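PDB 2QVW: Glp_546_48378_50642 from Giardia intestinalis, which cleaves double-stranded RNA in the RNA interference pathway, producing short interfering RNAs of 21 to 23 base pairs that target homologous RNAs for destruction. Local coordinates for residues A430-S439 with I529-W540; L58-Y69 with L126-Q134. One frame throughout, in Å; residues are numbered along the deposited sequence.

Interaction 1: residues A430-S439 with I529-W540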
loop_
_atom_site.group_PDB
_atom_site.type_symbol
_atom_site.label_atom_id
_atom_site.label_comp_id
_atom_site.label_asym_id
_atom_site.label_seq_id
_atom_site.Cartn_x
_atom_site.Cartn_y
_atom_site.Cartn_z
ATOM N N ALA A 430 9.777 15.765 -6.437
ATOM C CA ALA A 430 10.917 16.549 -6.878
ATOM C C ALA A 430 11.695 15.882 -8.022
ATOM O O ALA A 430 11.946 16.499 -9.056
ATOM C CB ALA A 430 11.838 16.829 -5.697
ATOM N N LYS A 431 12.059 14.617 -7.842
ATOM C CA LYS A 431 12.822 13.889 -8.859
ATOM C C LYS A 431 12.141 13.937 -10.216
ATOM O O LYS A 431 12.660 14.496 -11.169
ATOM C CB LYS A 431 12.966 12.404 -8.519
ATOM C CG LYS A 431 13.420 12.003 -7.129
ATOM C CD LYS A 431 13.383 10.470 -7.097
ATOM C CE LYS A 431 13.480 9.874 -5.713
ATOM N NZ LYS A 431 13.202 8.411 -5.745
ATOM N N THR A 432 10.970 13.314 -10.266
ATOM C CA THR A 432 10.159 13.177 -11.462
ATOM C C THR A 432 9.716 14.412 -12.250
ATOM O O THR A 432 9.896 14.450 -13.465
ATOM C CB THR A 432 8.919 12.331 -11.132
ATOM O OG1 THR A 432 8.274 12.865 -9.975
ATOM C CG2 THR A 432 9.317 10.891 -10.833
ATOM N N LEU A 433 9.140 15.409 -11.583
ATOM C CA LEU A 433 8.658 16.616 -12.264
ATOM C C LEU A 433 9.750 17.427 -12.936
ATOM O O LEU A 433 9.494 18.127 -13.913
ATOM C CB LEU A 433 7.925 17.536 -11.293
ATOM C CG LEU A 433 6.712 17.018 -10.525
ATOM C CD1 LEU A 433 6.092 18.184 -9.779
ATOM C CD2 LEU A 433 5.701 16.398 -11.465
ATOM N N MET A 434 10.963 17.337 -12.394
ATOM C CA MET A 434 12.124 18.070 -12.907
ATOM C C MET A 434 13.245 17.088 -13.202
ATOM O O MET A 434 13.596 16.268 -12.364
ATOM C CB MET A 434 12.598 19.087 -11.870
ATOM C CG MET A 434 11.464 19.886 -11.279
ATOM S SD MET A 434 11.757 20.414 -9.602
ATOM C CE MET A 434 11.947 22.080 -9.845
ATOM N N SER A 435 13.812 17.185 -14.393
ATOM C CA SER A 435 14.868 16.283 -14.798
ATOM C C SER A 435 15.560 16.816 -16.044
ATOM O O SER A 435 14.938 17.495 -16.870
ATOM C CB SER A 435 14.267 14.903 -15.082
ATOM O OG SER A 435 15.129 14.114 -15.859
ATOM N N PRO A 436 16.864 16.533 -16.193
ATOM C CA PRO A 436 17.588 17.009 -17.370
ATOM C C PRO A 436 17.050 16.332 -18.618
ATOM O O PRO A 436 17.284 16.771 -19.745
ATOM C CB PRO A 436 19.030 16.625 -17.060
ATOM C CG PRO A 436 18.880 15.413 -16.223
ATOM C CD PRO A 436 17.764 15.786 -15.298
ATOM N N GLU A 437 16.305 15.260 -18.393
ATOM C CA GLU A 437 15.719 14.495 -19.476
ATOM C C GLU A 437 14.457 15.156 -20.026
ATOM O O GLU A 437 13.817 14.620 -20.932
ATOM C CB GLU A 437 15.411 13.076 -18.988
ATOM C CG GLU A 437 14.783 12.168 -20.035
ATOM C CD GLU A 437 15.526 12.183 -21.370
ATOM O OE1 GLU A 437 16.737 11.839 -21.415
ATOM O OE2 GLU A 437 14.886 12.538 -22.385
ATOM N N HIS A 438 14.110 16.325 -19.488
ATOM C CA HIS A 438 12.911 17.044 -19.927
ATOM C C HIS A 438 13.176 18.079 -21.010
ATOM O O HIS A 438 12.241 18.679 -21.538
ATOM C CB HIS A 438 12.223 17.728 -18.743
ATOM C CG HIS A 438 11.628 16.777 -17.753
ATOM N ND1 HIS A 438 10.948 17.203 -16.636
ATOM C CD2 HIS A 438 11.616 15.424 -17.706
ATOM C CE1 HIS A 438 10.543 16.156 -15.941
ATOM N NE2 HIS A 438 10.936 15.064 -16.569
ATOM N N SER A 439 14.445 18.290 -21.337
ATOM C CA SER A 439 14.816 19.245 -22.371
ATOM C C SER A 439 15.602 18.532 -23.454
ATOM O O SER A 439 16.104 17.433 -23.238
ATOM C CB SER A 439 15.666 20.350 -21.780
ATOM O OG SER A 439 16.680 19.783 -20.983
ATOM N N ILE A 529 22.169 21.543 -18.405
ATOM C CA ILE A 529 20.815 21.105 -18.092
ATOM C C ILE A 529 20.895 20.575 -16.678
ATOM O O ILE A 529 20.053 20.882 -15.846
ATOM C CB ILE A 529 20.312 19.943 -19.015
ATOM C CG1 ILE A 529 20.347 20.337 -20.497
ATOM C CG2 ILE A 529 18.894 19.593 -18.654
ATOM C CD1 ILE A 529 21.747 20.504 -21.083
ATOM N N ASP A 530 21.926 19.777 -16.414
ATOM C CA ASP A 530 22.121 19.197 -15.098
ATOM C C ASP A 530 22.152 20.289 -14.061
ATOM O O ASP A 530 21.442 20.223 -13.068
ATOM C CB ASP A 530 23.424 18.399 -15.043
ATOM C CG ASP A 530 23.276 17.000 -15.625
ATOM O OD1 ASP A 530 22.412 16.244 -15.135
ATOM O OD2 ASP A 530 24.021 16.651 -16.567
ATOM N N ILE A 531 22.976 21.301 -14.305
ATOM C CA ILE A 531 23.106 22.434 -13.393
ATOM C C ILE A 531 21.759 23.114 -13.149
ATOM O O ILE A 531 21.345 23.330 -12.015
ATOM C CB ILE A 531 24.106 23.476 -13.956
ATOM C CG1 ILE A 531 25.540 22.943 -13.838
ATOM C CG2 ILE A 531 23.961 24.789 -13.212
ATOM C CD1 ILE A 531 26.556 23.745 -14.601
ATOM N N MET A 532 21.075 23.436 -14.231
ATOM C CA MET A 532 19.792 24.098 -14.140
ATOM C C MET A 532 18.807 23.299 -13.306
ATOM O O MET A 532 18.104 23.869 -12.472
ATOM C CB MET A 532 19.230 24.338 -15.542
ATOM C CG MET A 532 18.743 25.762 -15.790
ATOM S SD MET A 532 19.910 27.052 -15.221
ATOM C CE MET A 532 21.373 26.656 -16.138
ATOM N N THR A 533 18.760 21.984 -13.516
ATOM C CA THR A 533 17.835 21.124 -12.769
ATOM C C THR A 533 18.063 21.178 -11.259
ATOM O O THR A 533 17.108 21.317 -10.496
ATOM C CB THR A 533 17.933 19.647 -13.214
ATOM O OG1 THR A 533 17.565 19.524 -14.591
ATOM C CG2 THR A 533 17.003 18.791 -12.380
ATOM N N HIS A 534 19.323 21.079 -10.838
ATOM C CA HIS A 534 19.668 21.110 -9.417
ATOM C C HIS A 534 19.194 22.383 -8.757
ATOM O O HIS A 534 18.975 22.412 -7.550
ATOM C CB HIS A 534 21.178 20.974 -9.221
ATOM C CG HIS A 534 21.710 19.628 -9.592
ATOM N ND1 HIS A 534 21.262 18.467 -9.000
ATOM C CD2 HIS A 534 22.651 19.255 -10.491
ATOM C CE1 HIS A 534 21.907 17.439 -9.519
ATOM N NE2 HIS A 534 22.755 17.890 -10.427
ATOM N N LEU A 535 19.067 23.443 -9.543
ATOM C CA LEU A 535 18.583 24.700 -9.007
ATOM C C LEU A 535 17.083 24.527 -8.870
ATOM O O LEU A 535 16.505 24.800 -7.814
ATOM C CB LEU A 535 18.885 25.853 -9.965
ATOM C CG LEU A 535 20.344 26.224 -10.188
ATOM C CD1 LEU A 535 20.398 27.353 -11.167
ATOM C CD2 LEU A 535 21.001 26.625 -8.880
ATOM N N ALA A 536 16.465 24.057 -9.952
ATOM C CA ALA A 536 15.029 23.827 -10.003
ATOM C C ALA A 536 14.576 23.093 -8.757
ATOM O O ALA A 536 13.747 23.597 -8.009
ATOM C CB ALA A 536 14.678 23.025 -11.243
ATOM N N ARG A 537 15.130 21.905 -8.538
ATOM C CA ARG A 537 14.790 21.099 -7.365
ATOM C C ARG A 537 14.893 21.983 -6.126
ATOM O O ARG A 537 13.893 22.244 -5.448
ATOM C CB ARG A 537 15.760 19.921 -7.237
ATOM C CG ARG A 537 15.843 19.019 -8.466
ATOM C CD ARG A 537 14.896 17.830 -8.384
ATOM N NE ARG A 537 15.022 16.925 -9.529
ATOM C CZ ARG A 537 16.154 16.344 -9.913
ATOM N NH1 ARG A 537 17.277 16.571 -9.249
ATOM N NH2 ARG A 537 16.158 15.523 -10.955
ATOM N N GLY A 538 16.112 22.453 -5.860
ATOM C CA GLY A 538 16.380 23.318 -4.726
ATOM C C GLY A 538 15.427 24.487 -4.583
ATOM O O GLY A 538 14.983 24.783 -3.487
ATOM N N LEU A 539 15.124 25.171 -5.675
ATOM C CA LEU A 539 14.198 26.292 -5.608
ATOM C C LEU A 539 12.771 25.813 -5.408
ATOM O O LEU A 539 11.944 26.525 -4.831
ATOM C CB LEU A 539 14.261 27.114 -6.887
ATOM C CG LEU A 539 15.278 28.244 -6.873
ATOM C CD1 LEU A 539 15.399 28.840 -8.256
ATOM C CD2 LEU A 539 14.835 29.289 -5.857
ATOM N N TRP A 540 12.488 24.607 -5.904
ATOM C CA TRP A 540 11.166 24.005 -5.785
ATOM C C TRP A 540 10.849 23.842 -4.314
ATOM O O TRP A 540 9.915 24.466 -3.807
ATOM C CB TRP A 540 11.142 22.654 -6.511
ATOM C CG TRP A 540 9.874 21.854 -6.339
ATOM C CD1 TRP A 540 9.714 20.741 -5.561
ATOM C CD2 TRP A 540 8.591 22.105 -6.945
ATOM N NE1 TRP A 540 8.418 20.282 -5.640
ATOM C CE2 TRP A 540 7.706 21.098 -6.480
ATOM C CE3 TRP A 540 8.102 23.079 -7.833
ATOM C CZ2 TRP A 540 6.358 21.035 -6.875
ATOM C CZ3 TRP A 540 6.758 23.014 -8.229
ATOM C CH2 TRP A 540 5.906 21.999 -7.747
#

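Interaction 2: residues L58-Y69 with L126-Q134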
loop_
_atom_site.group_PDB
_atom_site.type_symbol
_atom_site.label_atom_id
_atom_site.label_comp_id
_atom_site.label_asym_id
_atom_site.label_seq_id
_atom_site.Cartn_x
_atom_site.Cartn_y
_atom_site.Cartn_z
ATOM N N LEU A 58 13.452 -21.373 19.310
ATOM C CA LEU A 58 13.427 -22.836 19.350
ATOM C C LEU A 58 14.769 -23.487 19.652
ATOM O O LEU A 58 15.768 -23.160 19.018
ATOM C CB LEU A 58 12.933 -23.372 18.006
ATOM C CG LEU A 58 11.479 -23.092 17.633
ATOM C CD1 LEU A 58 11.268 -23.316 16.145
ATOM C CD2 LEU A 58 10.573 -23.988 18.463
ATOM N N SER A 59 14.786 -24.418 20.605
ATOM C CA SER A 59 16.014 -25.127 20.935
ATOM C C SER A 59 16.137 -26.196 19.858
ATOM O O SER A 59 15.155 -26.865 19.546
ATOM C CB SER A 59 15.912 -25.784 22.312
ATOM O OG SER A 59 14.997 -26.863 22.306
ATOM N N ARG A 60 17.329 -26.355 19.289
ATOM C CA ARG A 60 17.562 -27.330 18.221
ATOM C C ARG A 60 16.714 -28.598 18.290
ATOM O O ARG A 60 16.300 -29.128 17.257
ATOM C CB ARG A 60 19.045 -27.714 18.164
ATOM C CG ARG A 60 19.351 -28.784 17.112
ATOM C CD ARG A 60 20.848 -28.938 16.842
ATOM N NE ARG A 60 21.451 -27.721 16.299
ATOM C CZ ARG A 60 22.091 -26.807 17.027
ATOM N NH1 ARG A 60 22.226 -26.957 18.344
ATOM N NH2 ARG A 60 22.594 -25.734 16.436
ATOM N N THR A 61 16.471 -29.088 19.501
ATOM C CA THR A 61 15.672 -30.291 19.672
ATOM C C THR A 61 14.259 -30.002 19.207
ATOM O O THR A 61 13.728 -30.712 18.356
ATOM C CB THR A 61 15.633 -30.744 21.137
ATOM O OG1 THR A 61 16.963 -31.001 21.589
ATOM C CG2 THR A 61 14.830 -32.008 21.279
ATOM N N ASP A 62 13.657 -28.953 19.760
ATOM C CA ASP A 62 12.303 -28.573 19.383
ATOM C C ASP A 62 12.239 -28.394 17.867
ATOM O O ASP A 62 11.208 -28.624 17.244
ATOM C CB ASP A 62 11.892 -27.277 20.094
ATOM C CG ASP A 62 11.985 -27.384 21.615
ATOM O OD1 ASP A 62 11.561 -28.424 22.174
ATOM O OD2 ASP A 62 12.475 -26.419 22.243
ATOM N N ALA A 63 13.355 -27.998 17.274
ATOM C CA ALA A 63 13.409 -27.827 15.838
ATOM C C ALA A 63 13.264 -29.187 15.153
ATOM O O ALA A 63 12.701 -29.283 14.061
ATOM C CB ALA A 63 14.711 -27.182 15.447
ATOM N N THR A 64 13.774 -30.242 15.789
ATOM C CA THR A 64 13.680 -31.586 15.217
ATOM C C THR A 64 12.291 -32.144 15.470
ATOM O O THR A 64 11.795 -33.003 14.728
ATOM C CB THR A 64 14.699 -32.569 15.843
ATOM O OG1 THR A 64 14.396 -32.747 17.234
ATOM C CG2 THR A 64 16.131 -32.056 15.673
ATOM N N ILE A 65 11.667 -31.649 16.529
ATOM C CA ILE A 65 10.328 -32.082 16.894
ATOM C C ILE A 65 9.350 -31.515 15.880
ATOM O O ILE A 65 8.273 -32.076 15.672
ATOM C CB ILE A 65 9.951 -31.592 18.293
ATOM C CG1 ILE A 65 11.025 -32.027 19.298
ATOM C CG2 ILE A 65 8.592 -32.141 18.683
ATOM C CD1 ILE A 65 10.733 -31.595 20.725
ATOM N N VAL A 66 9.729 -30.404 15.250
ATOM C CA VAL A 66 8.890 -29.782 14.232
ATOM C C VAL A 66 9.066 -30.583 12.953
ATOM O O VAL A 66 8.107 -30.837 12.225
ATOM C CB VAL A 66 9.319 -28.341 13.926
ATOM C CG1 VAL A 66 8.342 -27.700 12.959
ATOM C CG2 VAL A 66 9.402 -27.540 15.200
ATOM N N ALA A 67 10.309 -30.973 12.687
ATOM C CA ALA A 67 10.629 -31.746 11.500
ATOM C C ALA A 67 9.677 -32.924 11.380
ATOM O O ALA A 67 9.113 -33.191 10.316
ATOM C CB ALA A 67 12.055 -32.245 11.586
ATOM N N VAL A 68 9.490 -33.624 12.491
ATOM C CA VAL A 68 8.616 -34.790 12.492
ATOM C C VAL A 68 7.214 -34.475 11.971
ATOM O O VAL A 68 6.809 -34.979 10.912
ATOM C CB VAL A 68 8.507 -35.410 13.901
ATOM C CG1 VAL A 68 7.816 -36.771 13.818
ATOM C CG2 VAL A 68 9.894 -35.536 14.512
ATOM N N TYR A 69 6.483 -33.634 12.697
ATOM C CA TYR A 69 5.133 -33.284 12.287
ATOM C C TYR A 69 5.079 -32.953 10.806
ATOM O O TYR A 69 4.142 -33.335 10.104
ATOM C CB TYR A 69 4.626 -32.086 13.067
ATOM C CG TYR A 69 3.175 -31.779 12.786
ATOM C CD1 TYR A 69 2.162 -32.580 13.300
ATOM C CD2 TYR A 69 2.814 -30.700 11.984
ATOM C CE1 TYR A 69 0.827 -32.314 13.022
ATOM C CE2 TYR A 69 1.478 -30.427 11.699
ATOM C CZ TYR A 69 0.494 -31.235 12.220
ATOM O OH TYR A 69 -0.825 -30.952 11.942
ATOM N N LEU A 126 5.016 -27.620 22.169
ATOM C CA LEU A 126 5.921 -28.532 21.478
ATOM C C LEU A 126 5.773 -29.970 21.941
ATOM O O LEU A 126 6.332 -30.888 21.338
ATOM C CB LEU A 126 7.363 -28.099 21.691
ATOM C CG LEU A 126 7.830 -26.955 20.806
ATOM C CD1 LEU A 126 9.081 -26.340 21.390
ATOM C CD2 LEU A 126 8.074 -27.478 19.406
ATOM N N ARG A 127 5.029 -30.164 23.021
ATOM C CA ARG A 127 4.817 -31.495 23.551
ATOM C C ARG A 127 3.547 -32.074 22.938
ATOM O O ARG A 127 3.413 -33.286 22.774
ATOM C CB ARG A 127 4.689 -31.435 25.069
ATOM C CG ARG A 127 4.677 -32.799 25.719
ATOM C CD ARG A 127 3.903 -32.791 27.029
ATOM N NE ARG A 127 3.781 -34.134 27.599
ATOM C CZ ARG A 127 3.292 -35.189 26.951
ATOM N NH1 ARG A 127 2.871 -35.072 25.699
ATOM N NH2 ARG A 127 3.219 -36.362 27.559
ATOM N N ALA A 128 2.613 -31.194 22.597
ATOM C CA ALA A 128 1.361 -31.610 21.990
ATOM C C ALA A 128 1.699 -32.215 20.639
ATOM O O ALA A 128 0.908 -32.961 20.072
ATOM C CB ALA A 128 0.424 -30.412 21.826
ATOM N N LEU A 129 2.882 -31.890 20.131
ATOM C CA LEU A 129 3.322 -32.419 18.851
ATOM C C LEU A 129 3.683 -33.890 18.983
ATOM O O LEU A 129 3.319 -34.705 18.142
ATOM C CB LEU A 129 4.523 -31.639 18.321
ATOM C CG LEU A 129 4.216 -30.308 17.637
ATOM C CD1 LEU A 129 5.492 -29.722 17.085
ATOM C CD2 LEU A 129 3.237 -30.519 16.511
ATOM N N MET A 130 4.406 -34.236 20.038
ATOM C CA MET A 130 4.770 -35.629 20.244
ATOM C C MET A 130 3.485 -36.451 20.232
ATOM O O MET A 130 3.261 -37.249 19.318
ATOM C CB MET A 130 5.487 -35.807 21.587
ATOM C CG MET A 130 6.864 -35.162 21.670
ATOM S SD MET A 130 7.972 -35.783 20.397
ATOM C CE MET A 130 8.532 -37.334 21.113
ATOM N N VAL A 131 2.644 -36.236 21.242
ATOM C CA VAL A 131 1.378 -36.944 21.353
ATOM C C VAL A 131 0.799 -37.154 19.979
ATOM O O VAL A 131 0.458 -38.263 19.602
ATOM C CB VAL A 131 0.352 -36.149 22.145
ATOM C CG1 VAL A 131 -0.986 -36.849 22.083
ATOM C CG2 VAL A 131 0.804 -35.997 23.578
ATOM N N THR A 132 0.700 -36.060 19.236
ATOM C CA THR A 132 0.156 -36.075 17.888
ATOM C C THR A 132 0.898 -37.062 17.001
ATOM O O THR A 132 0.303 -37.985 16.452
ATOM C CB THR A 132 0.240 -34.673 17.243
ATOM O OG1 THR A 132 -0.471 -33.727 18.053
ATOM C CG2 THR A 132 -0.363 -34.688 15.853
ATOM N N ALA A 133 2.199 -36.859 16.864
ATOM C CA ALA A 133 3.008 -37.716 16.023
ATOM C C ALA A 133 2.944 -39.157 16.475
ATOM O O ALA A 133 2.944 -40.066 15.649
ATOM C CB ALA A 133 4.431 -37.240 16.023
ATOM N N GLN A 134 2.905 -39.375 17.782
ATOM C CA GLN A 134 2.832 -40.734 18.285
ATOM C C GLN A 134 1.570 -41.370 17.734
ATOM O O GLN A 134 1.617 -42.420 17.107
ATOM C CB GLN A 134 2.760 -40.745 19.797
ATOM C CG GLN A 134 3.874 -40.025 20.473
ATOM C CD GLN A 134 3.787 -40.177 21.965
ATOM O OE1 GLN A 134 3.958 -41.271 22.497
ATOM N NE2 GLN A 134 3.493 -39.083 22.656
#

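Interaction 1: residues A430-S439 with I529-W540
The backbone of A430-S439 follows one flank of helix 529-540 with the chain running the other way: CA of A430 lies 6.0 Å from CA of R537, and CA of P436 lies 5.3 Å from CA of I529. R537 is the polar centre of the contact. Its chain bends at chi2 (-93°) and brings the edge of the guanidinium to the end of the helix that closes at L433. NE makes a weak bond of 3.1 Å to A430 O; bonds from NE and NH2 to M434 O are modelled too, but that oxygen is crowded and its place is doubtful. The methyl CG2 of T533 lies 3.6 Å above one guanidinium face, over its centre. M434, bent at chi3, runs alongside the R537 backbone (SD to R537 CA 3.8 Å) to reach A536 and W540, a place that suits its flexible thioether. M434 SD is 4.5 Å from the centroid of the W540 five-membered ring, an oblique Met-aromatic contact. On the same side of the indole, L433 CD1 approaches the benzene part obliquely, 4.1 Å from W540 CZ2. Beyond the helix end, P436 sets its ring against I529 CG2 and near the carboxylate of D530; lacking an N-H, it asks nothing of T533 OG1, which bonds instead to I529 O (3.1 Å) within its own helix. An ST turn, with E437 N donating to S435 OG, shapes the bend there. The positive guanidinium lies at the carbonyl end of helix 421-433, where the helix dipole would be expected to favour it, although the individual bonds are weak or uncertain.

Interaction 2: residues L58-Y69 with L126-Q134
Not one hydrogen bond crosses between I65, V66 and Y69 and their partners L126, L129 and T132, although the second segment starts right beside an acid, D62. The two helices run in the same general direction, their short axes 9.7 Å apart at closest approach and inclined by 34°, and mostly apolar side chains, with one aromatic ring, make up the interface. I65 is central: its CG2, set anti to the backbone N, lies 4.1 Å from L129 CB and just as far from the sulfur of M130. A beta-branched residue suits this place because a methyl so near the backbone reaches the opposite helix without a long chain. L129 spreads its two methyls, CD1 toward the backbone of I65 and CD2 to CG of the Y69 ring at 3.9 Å. The tyrosine's chi1 of -174° swings its ring toward helix 127-134, where the methyl CG2 of T132 meets the ring edge at CE1, again 3.9 Å away. T132 OG1 binds A128 O (2.6 Å) one turn back and, weakly, E255, while its methyl is directed to the ring edge. At the N-terminal side of the contact L126 CD1 touches L58 CD2 (4.0 Å); its approach to D62 is modelled too close and stays doubtful. The carboxylate has a polar partner of its own, S59 OG. V66 and L129 both also touch L115 of strand 112-117, so the pair lies against the antiparallel sheet of the N-terminal domain. Two similarly directed helices on such a sheet recall the double-stranded RNA-binding domain, to whose clan this domain is assigned.

In the fold
Interaction 2 closes before interaction 1 opens along the chain, and the two share no helix, strand or sheet. Their centres lie 60 Å apart on opposite sides of the chain's centre, with about 39 Å between nearest atoms. Interaction 2 joins helices 60-77 and 127-137 over strand 112-117 of the antiparallel sheet whose strands come mostly from the N-terminal part. Interaction 1 sits in a mainly helical region, joining helices 421-433 and 528-542; the side chains of L433 and E409, a manganese-binding residue of the first ribonuclease III domain, are about 10 Å apart. The separation reflects an elongated molecule: interaction 2 lies in a part distant from the annotated metal sites, the other lies close to a cleavage domain.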